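Local coordinates for protein membrane-bound lytic murein transglycosylase (Agrobacterium tumefaciens, PDB 2PNW) that is a membrane-bound lytic murein transglycosylase of the MltA family, which probably cleaves the glycan strands of peptidoglycan between N-acetylmuramic acid and N-acetylglucosamine, at residues 185-190 against 257-262; 287-292 against 320-325. All coordinates share one frame; numbering follows the deposited sequence.

In the fold
Followed from the N terminus, the chain meets contact 1 first: helix 180-189 is brought against strand 259-263, closing a loop of 66 residues that holds both helices and strands. Contact 2 opens only afterwards. Strand 286-288, the next strand after 259-263, pairs with the end of strand 316-324 and closes a shorter, helix-free loop of 27 residues. The two closures therefore stand in series, neither nested nor crossed. Their centres lie about 17 Å apart and their nearest atoms about 5 Å, without touching. Contact 1 ties together elements of the MltA-specific insert, whereas contact 2 joins two strands of the 3D domain.

Contact 1 of 2, residues 185-190 against 257-262; sequences FVHVQG and SYIFFR
His-187 drives the CE1 edge of its imidazole into the face of the Tyr-258 phenol, with CE1 poised over the ring centre and 3.6 Å from Tyr-258 CZ. The planes stand at 76°, a T-shaped stack. The same imidazole is also on the receiving side of such a pair: the edge of Phe-261 comes down on one of its faces, CE2 lying 3.8 Å from His-187 CD2 and displaced toward the rim. His-187 thus gives an edge to one aromatic ring and a face to another, and the three form a buried cluster. With CG anti to its carbonyl carbon (chi1 -75°), the imidazole leaves the flank of helix 180-189 and slips alongside Ile-259, whose CB is 3.6 Å from His-187 ND1. Ile-259 lays CG1 against the same stretch of helix, 3.5 Å from the carbonyl oxygen of His-187, while its CG2 rests on a face of Phe-261. Farther along that ring, Phe-261 CZ meets CG1 of Val-186 at 3.8 Å, and CE1 edges up to the carbonyl oxygen of Gly-190, where the helix has ended with a positive phi. The axes of helix 185-189 and strand 259-262 stand at 77°; Tyr-258, Ile-259 and Phe-261 all converge on His-187. Arg-159 of helix 159-163 packs on both His-187 and Tyr-258, and strand 201-209 pairs antiparallel with strand 259-263. A water lies in the imidazole plane, 2.8 Å from His-187 NE2, and is hydrogen-bonded to Tyr-258 OH as well. The chemistry is that of a buried polar ring set among aromatic neighbours: the flanking rings and the water bridge together would restrict its rotation, and the water supplies a partner to NE2 and to the phenol oxygen.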
ATOM      1  N   PHE A 185     -10.815   7.205   4.599  1.00 16.10           N
ATOM      2  CA  PHE A 185      -9.934   7.004   3.452  1.00 16.85           C
ATOM      3  C   PHE A 185      -8.434   6.989   3.802  1.00 16.15           C
ATOM      4  O   PHE A 185      -7.662   6.321   3.135  1.00 16.60           O
ATOM      5  CB  PHE A 185     -10.231   8.022   2.364  1.00 18.51           C
ATOM      6  CG  PHE A 185     -11.359   7.598   1.459  1.00 21.66           C
ATOM      7  CD1 PHE A 185     -11.090   6.924   0.268  1.00 25.93           C
ATOM      8  CD2 PHE A 185     -12.685   7.840   1.815  1.00 22.92           C
ATOM      9  CE1 PHE A 185     -12.130   6.511  -0.575  1.00 27.72           C
ATOM     10  CE2 PHE A 185     -13.737   7.436   0.981  1.00 24.76           C
ATOM     11  CZ  PHE A 185     -13.467   6.790  -0.218  1.00 24.08           C
ATOM     12  N   VAL A 186      -8.051   7.720   4.838  1.00 15.64           N
ATOM     13  CA  VAL A 186      -6.688   7.584   5.414  1.00 15.36           C
ATOM     14  C   VAL A 186      -6.432   6.149   5.946  1.00 15.26           C
ATOM     15  O   VAL A 186      -5.378   5.570   5.702  1.00 16.02           O
ATOM     16  CB  VAL A 186      -6.459   8.662   6.499  1.00 15.23           C
ATOM     17  CG1 VAL A 186      -5.215   8.345   7.367  1.00 13.99           C
ATOM     18  CG2 VAL A 186      -6.360  10.046   5.812  1.00 15.08           C
ATOM     19  N   HIS A 187      -7.393   5.558   6.649  1.00 14.83           N
ATOM     20  CA  HIS A 187      -7.267   4.137   7.026  1.00 15.08           C
ATOM     21  C   HIS A 187      -7.046   3.267   5.796  1.00 15.94           C
ATOM     22  O   HIS A 187      -6.213   2.367   5.828  1.00 16.19           O
ATOM     23  CB  HIS A 187      -8.521   3.639   7.770  1.00 14.96           C
ATOM     24  CG  HIS A 187      -8.618   4.108   9.198  1.00 13.92           C
ATOM     25  ND1 HIS A 187      -8.865   3.240  10.242  1.00 15.01           N
ATOM     26  CD2 HIS A 187      -8.475   5.339   9.759  1.00 12.41           C
ATOM     27  CE1 HIS A 187      -8.890   3.916  11.380  1.00 13.96           C
ATOM     28  NE2 HIS A 187      -8.666   5.191  11.114  1.00 13.90           N
ATOM     29  N   VAL A 188      -7.788   3.530   4.714  1.00 15.59           N
ATOM     30  CA  VAL A 188      -7.672   2.725   3.495  1.00 15.70           C
ATOM     31  C   VAL A 188      -6.297   2.888   2.846  1.00 16.20           C
ATOM     32  O   VAL A 188      -5.676   1.887   2.420  1.00 16.60           O
ATOM     33  CB  VAL A 188      -8.801   3.082   2.479  1.00 16.00           C
ATOM     34  CG1 VAL A 188      -8.666   2.283   1.184  1.00 17.98           C
ATOM     35  CG2 VAL A 188     -10.171   2.809   3.111  1.00 16.30           C
ATOM     36  N   GLN A 189      -5.811   4.128   2.760  1.00 16.36           N
ATOM     37  CA  GLN A 189      -4.489   4.366   2.139  1.00 16.88           C
ATOM     38  C   GLN A 189      -3.352   3.818   3.029  1.00 17.38           C
ATOM     39  O   GLN A 189      -2.325   3.329   2.507  1.00 18.41           O
ATOM     40  CB  GLN A 189      -4.238   5.858   1.870  1.00 16.64           C
ATOM     41  CG  GLN A 189      -5.290   6.601   1.011  1.00 16.46           C
ATOM     42  CD  GLN A 189      -5.847   5.782  -0.119  1.00 19.59           C
ATOM     43  OE1 GLN A 189      -5.165   5.501  -1.095  1.00 20.58           O
ATOM     44  NE2 GLN A 189      -7.118   5.396   0.002  1.00 22.28           N
ATOM     45  N   GLY A 190      -3.511   3.963   4.347  1.00 16.13           N
ATOM     46  CA  GLY A 190      -2.521   3.446   5.318  1.00 16.50           C
ATOM     47  C   GLY A 190      -1.496   4.484   5.769  1.00 16.76           C
ATOM     48  O   GLY A 190      -0.589   4.143   6.501  1.00 16.72           O
ATOM     49  N   SER A 257     -12.407  -3.839   9.943  1.00 12.24           N
ATOM     50  CA  SER A 257     -10.977  -3.552  10.166  1.00 13.51           C
ATOM     51  C   SER A 257     -10.810  -2.110  10.619  1.00 14.31           C
ATOM     52  O   SER A 257     -11.542  -1.228  10.161  1.00 14.05           O
ATOM     53  CB  SER A 257     -10.201  -3.732   8.857  1.00 14.67           C
ATOM     54  OG  SER A 257      -8.878  -3.210   9.002  1.00 14.38           O
ATOM     55  N   TYR A 258      -9.843  -1.860  11.514  1.00 13.99           N
ATOM     56  CA  TYR A 258      -9.560  -0.490  11.971  1.00 13.71           C
ATOM     57  C   TYR A 258      -8.049  -0.376  12.080  1.00 13.67           C
ATOM     58  O   TYR A 258      -7.399  -1.273  12.642  1.00 13.43           O
ATOM     59  CB  TYR A 258     -10.187  -0.257  13.350  1.00 14.07           C
ATOM     60  CG  TYR A 258     -10.178   1.197  13.835  1.00 14.79           C
ATOM     61  CD1 TYR A 258     -11.279   2.025  13.622  1.00 15.59           C
ATOM     62  CD2 TYR A 258      -9.072   1.733  14.500  1.00 14.99           C
ATOM     63  CE1 TYR A 258     -11.280   3.387  14.062  1.00 15.47           C
ATOM     64  CE2 TYR A 258      -9.062   3.075  14.945  1.00 15.73           C
ATOM     65  CZ  TYR A 258     -10.183   3.882  14.738  1.00 17.36           C
ATOM     66  OH  TYR A 258     -10.191   5.199  15.184  1.00 17.93           O
ATOM     67  N   ILE A 259      -7.518   0.711  11.529  1.00 14.11           N
ATOM     68  CA  ILE A 259      -6.069   0.929  11.436  1.00 13.98           C
ATOM     69  C   ILE A 259      -5.575   1.803  12.586  1.00 14.69           C
ATOM     70  O   ILE A 259      -6.176   2.845  12.902  1.00 14.37           O
ATOM     71  CB  ILE A 259      -5.658   1.572  10.070  1.00 14.21           C
ATOM     72  CG1 ILE A 259      -6.156   0.726   8.888  1.00 13.81           C
ATOM     73  CG2 ILE A 259      -4.084   1.818  10.020  1.00 13.62           C
ATOM     74  CD1 ILE A 259      -5.817  -0.810   8.998  1.00 13.65           C
ATOM     75  N   PHE A 260      -4.504   1.351  13.245  1.00 13.61           N
ATOM     76  CA  PHE A 260      -3.809   2.191  14.250  1.00 13.94           C
ATOM     77  C   PHE A 260      -2.492   2.666  13.655  1.00 13.42           C
ATOM     78  O   PHE A 260      -1.902   1.982  12.829  1.00 14.58           O
ATOM     79  CB  PHE A 260      -3.556   1.405  15.548  1.00 14.03           C
ATOM     80  CG  PHE A 260      -4.820   0.952  16.207  1.00 14.88           C
ATOM     81  CD1 PHE A 260      -5.576   1.858  16.945  1.00 13.16           C
ATOM     82  CD2 PHE A 260      -5.289  -0.345  16.038  1.00 15.21           C
ATOM     83  CE1 PHE A 260      -6.763   1.458  17.556  1.00 15.72           C
ATOM     84  CE2 PHE A 260      -6.485  -0.751  16.659  1.00 16.08           C
ATOM     85  CZ  PHE A 260      -7.219   0.173  17.398  1.00 13.81           C
ATOM     86  N   PHE A 261      -2.087   3.879  14.033  1.00 14.42           N
ATOM     87  CA  PHE A 261      -1.002   4.588  13.359  1.00 14.30           C
ATOM     88  C   PHE A 261       0.117   4.895  14.343  1.00 15.89           C
ATOM     89  O   PHE A 261      -0.073   4.866  15.571  1.00 15.69           O
ATOM     90  CB  PHE A 261      -1.537   5.923  12.745  1.00 14.40           C
ATOM     91  CG  PHE A 261      -2.524   5.724  11.626  1.00 14.23           C
ATOM     92  CD1 PHE A 261      -2.097   5.629  10.315  1.00 15.60           C
ATOM     93  CD2 PHE A 261      -3.892   5.623  11.901  1.00 16.50           C
ATOM     94  CE1 PHE A 261      -3.021   5.434   9.242  1.00 15.04           C
ATOM     95  CE2 PHE A 261      -4.810   5.419  10.862  1.00 15.93           C
ATOM     96  CZ  PHE A 261      -4.379   5.324   9.537  1.00 13.87           C
ATOM     97  N   ARG A 262       1.291   5.195  13.786  1.00 17.41           N
ATOM     98  CA  ARG A 262       2.407   5.779  14.528  1.00 19.70           C
ATOM     99  C   ARG A 262       2.918   6.973  13.725  1.00 20.81           C
ATOM    100  O   ARG A 262       2.812   6.995  12.504  1.00 17.93           O
ATOM    101  CB  ARG A 262       3.556   4.762  14.675  1.00 18.54           C
ATOM    102  CG  ARG A 262       4.150   4.322  13.338  1.00 21.60           C
ATOM    103  CD  ARG A 262       5.310   3.316  13.520  1.00 24.73           C
ATOM    104  NE  ARG A 262       6.038   3.026  12.267  1.00 33.63           N
ATOM    105  CZ  ARG A 262       7.065   3.746  11.788  1.00 35.90           C
ATOM    106  NH1 ARG A 262       7.495   4.843  12.410  1.00 37.81           N
ATOM    107  NH2 ARG A 262       7.653   3.383  10.653  1.00 37.03           N
TER
HETATM  108  O   HOH W   1      -8.425   6.571  13.548  1.00 21.51           O

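Contact 2 of 2, residues 287-292 against 320-325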
ATOM      1  N   LEU A 287       5.064   0.434  -6.110  1.00 19.59           N
ATOM      2  CA  LEU A 287       3.898  -0.396  -6.381  1.00 19.45           C
ATOM      3  C   LEU A 287       3.614  -1.234  -5.151  1.00 19.42           C
ATOM      4  O   LEU A 287       4.541  -1.766  -4.547  1.00 18.82           O
ATOM      5  CB  LEU A 287       4.219  -1.332  -7.537  1.00 19.37           C
ATOM      6  CG  LEU A 287       3.128  -2.251  -8.104  1.00 20.93           C
ATOM      7  CD1 LEU A 287       2.073  -1.448  -8.883  1.00 22.45           C
ATOM      8  CD2 LEU A 287       3.769  -3.294  -9.003  1.00 20.39           C
ATOM      9  N   ALA A 288       2.335  -1.377  -4.799  1.00 18.02           N
ATOM     10  CA  ALA A 288       1.937  -2.300  -3.733  1.00 18.59           C
ATOM     11  C   ALA A 288       1.554  -3.592  -4.425  1.00 18.87           C
ATOM     12  O   ALA A 288       0.966  -3.559  -5.520  1.00 18.30           O
ATOM     13  CB  ALA A 288       0.780  -1.750  -2.913  1.00 18.65           C
ATOM     14  N   VAL A 289       1.945  -4.709  -3.826  1.00 18.42           N
ATOM     15  CA  VAL A 289       1.780  -6.028  -4.456  1.00 19.06           C
ATOM     16  C   VAL A 289       1.212  -6.995  -3.428  1.00 19.74           C
ATOM     17  O   VAL A 289       1.109  -6.665  -2.243  1.00 19.52           O
ATOM     18  CB  VAL A 289       3.149  -6.564  -4.966  1.00 19.62           C
ATOM     19  CG1 VAL A 289       3.731  -5.610  -6.019  1.00 18.67           C
ATOM     20  CG2 VAL A 289       4.134  -6.748  -3.770  1.00 18.17           C
ATOM     21  N   ASP A 290       0.861  -8.196  -3.882  1.00 19.87           N
ATOM     22  CA  ASP A 290       0.372  -9.252  -3.002  1.00 21.46           C
ATOM     23  C   ASP A 290       1.507  -9.763  -2.128  1.00 21.26           C
ATOM     24  O   ASP A 290       2.478 -10.317  -2.647  1.00 21.34           O
ATOM     25  CB  ASP A 290      -0.202 -10.403  -3.862  1.00 20.97           C
ATOM     26  CG  ASP A 290      -0.898 -11.481  -3.040  1.00 25.48           C
ATOM     27  OD1 ASP A 290      -0.440 -11.785  -1.927  1.00 27.42           O
ATOM     28  OD2 ASP A 290      -1.913 -12.042  -3.538  1.00 26.58           O
ATOM     29  N   ARG A 291       1.379  -9.600  -0.814  1.00 22.62           N
ATOM     30  CA  ARG A 291       2.465  -9.956   0.118  1.00 25.19           C
ATOM     31  C   ARG A 291       2.686 -11.457   0.239  1.00 24.69           C
ATOM     32  O   ARG A 291       3.752 -11.886   0.645  1.00 25.10           O
ATOM     33  CB  ARG A 291       2.238  -9.354   1.513  1.00 25.52           C
ATOM     34  CG  ARG A 291       0.978  -9.819   2.205  1.00 27.66           C
ATOM     35  CD  ARG A 291       0.927  -9.307   3.658  1.00 30.00           C
ATOM     36  NE  ARG A 291       1.807 -10.094   4.521  1.00 40.59           N
ATOM     37  CZ  ARG A 291       1.450 -11.215   5.150  1.00 42.66           C
ATOM     38  NH1 ARG A 291       0.218 -11.695   5.040  1.00 43.14           N
ATOM     39  NH2 ARG A 291       2.334 -11.850   5.909  1.00 46.21           N
ATOM     40  N   LEU A 292       1.685 -12.268  -0.100  1.00 23.50           N
ATOM     41  CA  LEU A 292       1.881 -13.717  -0.045  1.00 23.41           C
ATOM     42  C   LEU A 292       2.698 -14.215  -1.234  1.00 22.59           C
ATOM     43  O   LEU A 292       3.497 -15.127  -1.099  1.00 23.20           O
ATOM     44  CB  LEU A 292       0.535 -14.468   0.037  1.00 24.40           C
ATOM     45  CG  LEU A 292      -0.323 -14.221   1.288  1.00 25.63           C
ATOM     46  CD1 LEU A 292      -1.626 -15.029   1.175  1.00 28.25           C
ATOM     47  CD2 LEU A 292       0.408 -14.622   2.554  1.00 28.98           C
ATOM     48  N   MET A 320       9.003  -0.042 -11.789  1.00 18.38           N
ATOM     49  CA  MET A 320       8.603   0.358 -10.439  1.00 18.23           C
ATOM     50  C   MET A 320       9.243  -0.605  -9.452  1.00 18.83           C
ATOM     51  O   MET A 320       9.796  -1.626  -9.849  1.00 18.61           O
ATOM     52  CB  MET A 320       7.066   0.310 -10.318  1.00 18.23           C
ATOM     53  CG  MET A 320       6.269   1.167 -11.380  1.00 18.59           C
ATOM     54  SD  MET A 320       4.471   1.056 -11.130  1.00 15.21           S
ATOM     55  CE  MET A 320       4.375   2.298  -9.839  1.00 18.71           C
ATOM     56  N   LEU A 321       9.205  -0.273  -8.160  1.00 18.69           N
ATOM     57  CA  LEU A 321       9.644  -1.229  -7.157  1.00 17.78           C
ATOM     58  C   LEU A 321       8.472  -1.609  -6.280  1.00 17.71           C
ATOM     59  O   LEU A 321       7.621  -0.771  -5.973  1.00 16.96           O
ATOM     60  CB  LEU A 321      10.776  -0.674  -6.296  1.00 18.30           C
ATOM     61  CG  LEU A 321      12.093  -0.376  -7.037  1.00 17.96           C
ATOM     62  CD1 LEU A 321      12.958   0.495  -6.149  1.00 17.62           C
ATOM     63  CD2 LEU A 321      12.808  -1.671  -7.391  1.00 20.48           C
ATOM     64  N   ALA A 322       8.440  -2.880  -5.876  1.00 17.32           N
ATOM     65  CA  ALA A 322       7.393  -3.372  -4.961  1.00 17.06           C
ATOM     66  C   ALA A 322       7.724  -2.928  -3.547  1.00 16.94           C
ATOM     67  O   ALA A 322       8.593  -3.513  -2.908  1.00 17.45           O
ATOM     68  CB  ALA A 322       7.313  -4.901  -5.028  1.00 16.92           C
ATOM     69  N   LEU A 323       7.061  -1.879  -3.062  1.00 16.26           N
ATOM     70  CA  LEU A 323       7.459  -1.282  -1.788  1.00 16.64           C
ATOM     71  C   LEU A 323       6.313  -1.256  -0.765  1.00 16.56           C
ATOM     72  O   LEU A 323       6.455  -0.690   0.317  1.00 16.79           O
ATOM     73  CB  LEU A 323       7.998   0.143  -2.020  1.00 16.53           C
ATOM     74  CG  LEU A 323       9.351   0.184  -2.770  1.00 18.48           C
ATOM     75  CD1 LEU A 323       9.666   1.630  -3.047  1.00 20.57           C
ATOM     76  CD2 LEU A 323      10.452  -0.472  -1.945  1.00 19.04           C
ATOM     77  N   ASP A 324       5.178  -1.878  -1.096  1.00 17.18           N
ATOM     78  CA  ASP A 324       4.056  -1.869  -0.150  1.00 18.32           C
ATOM     79  C   ASP A 324       3.124  -3.042  -0.428  1.00 18.74           C
ATOM     80  O   ASP A 324       3.320  -3.780  -1.378  1.00 18.21           O
ATOM     81  CB  ASP A 324       3.277  -0.534  -0.254  1.00 18.02           C
ATOM     82  CG  ASP A 324       2.423  -0.234   0.999  1.00 21.74           C
ATOM     83  OD1 ASP A 324       2.540  -0.933   2.061  1.00 21.04           O
ATOM     84  OD2 ASP A 324       1.628   0.730   0.917  1.00 23.99           O
ATOM     85  N   THR A 325       2.128  -3.222   0.429  1.00 19.99           N
ATOM     86  CA  THR A 325       1.100  -4.234   0.186  1.00 22.69           C
ATOM     87  C   THR A 325      -0.218  -3.650   0.695  1.00 24.50           C
ATOM     88  O   THR A 325      -0.237  -2.559   1.278  1.00 24.00           O
ATOM     89  CB  THR A 325       1.457  -5.608   0.853  1.00 23.00           C
ATOM     90  OG1 THR A 325       0.522  -6.622   0.441  1.00 24.67           O
ATOM     91  CG2 THR A 325       1.483  -5.505   2.396  1.00 24.12           C
TER
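Thr-325 sends OG1 straight at the carbonyl oxygen of Val-289, donating a hydrogen bond of 2.7 Å nearly along the C=O axis. OG1 stands anti to the threonine's own backbone N (chi1 -172°), a rotamer that turns the hydroxyl across to the other segment. CG2 is left to graze the aliphatic start of Arg-291, whose CB sits 3.4 Å from Thr-325 OG1 before the chain bends at chi3 and carries the guanidinium away. Val-289 straddles the methyl of Ala-322, with CG1 at 3.8 Å from Ala-322 CB and CG2 hardly farther off. Leu-287, with CG anti to N (chi1 -175°), crosses Met-320 at about a right angle, CD1 reaching to 4.1 Å from the sulfur of Met-320. Strands 299-304 and 334-341 add Ile-302 and Ile-337 to this apolar group. Ala-288 and Asp-324 pair on the face away from Leu-287 and Ala-322, their CB atoms 3.8 Å apart.

Behind the side chains the strands run parallel. Leu-287 N donates to Leu-321 O and Leu-287 O accepts from Leu-323 N; then a beta bulge shifts the register by one, and Val-289 N turns to Asp-324 O at 3.0 Å. Past the strand, Asp-290 reaches OD1 forward to Leu-292 N, 2.8 Å away, in an Asx turn, and gives OD2 to Gly-331 N. Asp-324 OD1 accepts from Ala-276 N. Asp-290 and Asp-324, together with Asp-336 beside Ala-288, are probably the three aspartates for which the 3D family is named. Parallel pairing between strands so near in the chain, within a barrel-like set, is consistent with the double-psi beta-barrel of that clan.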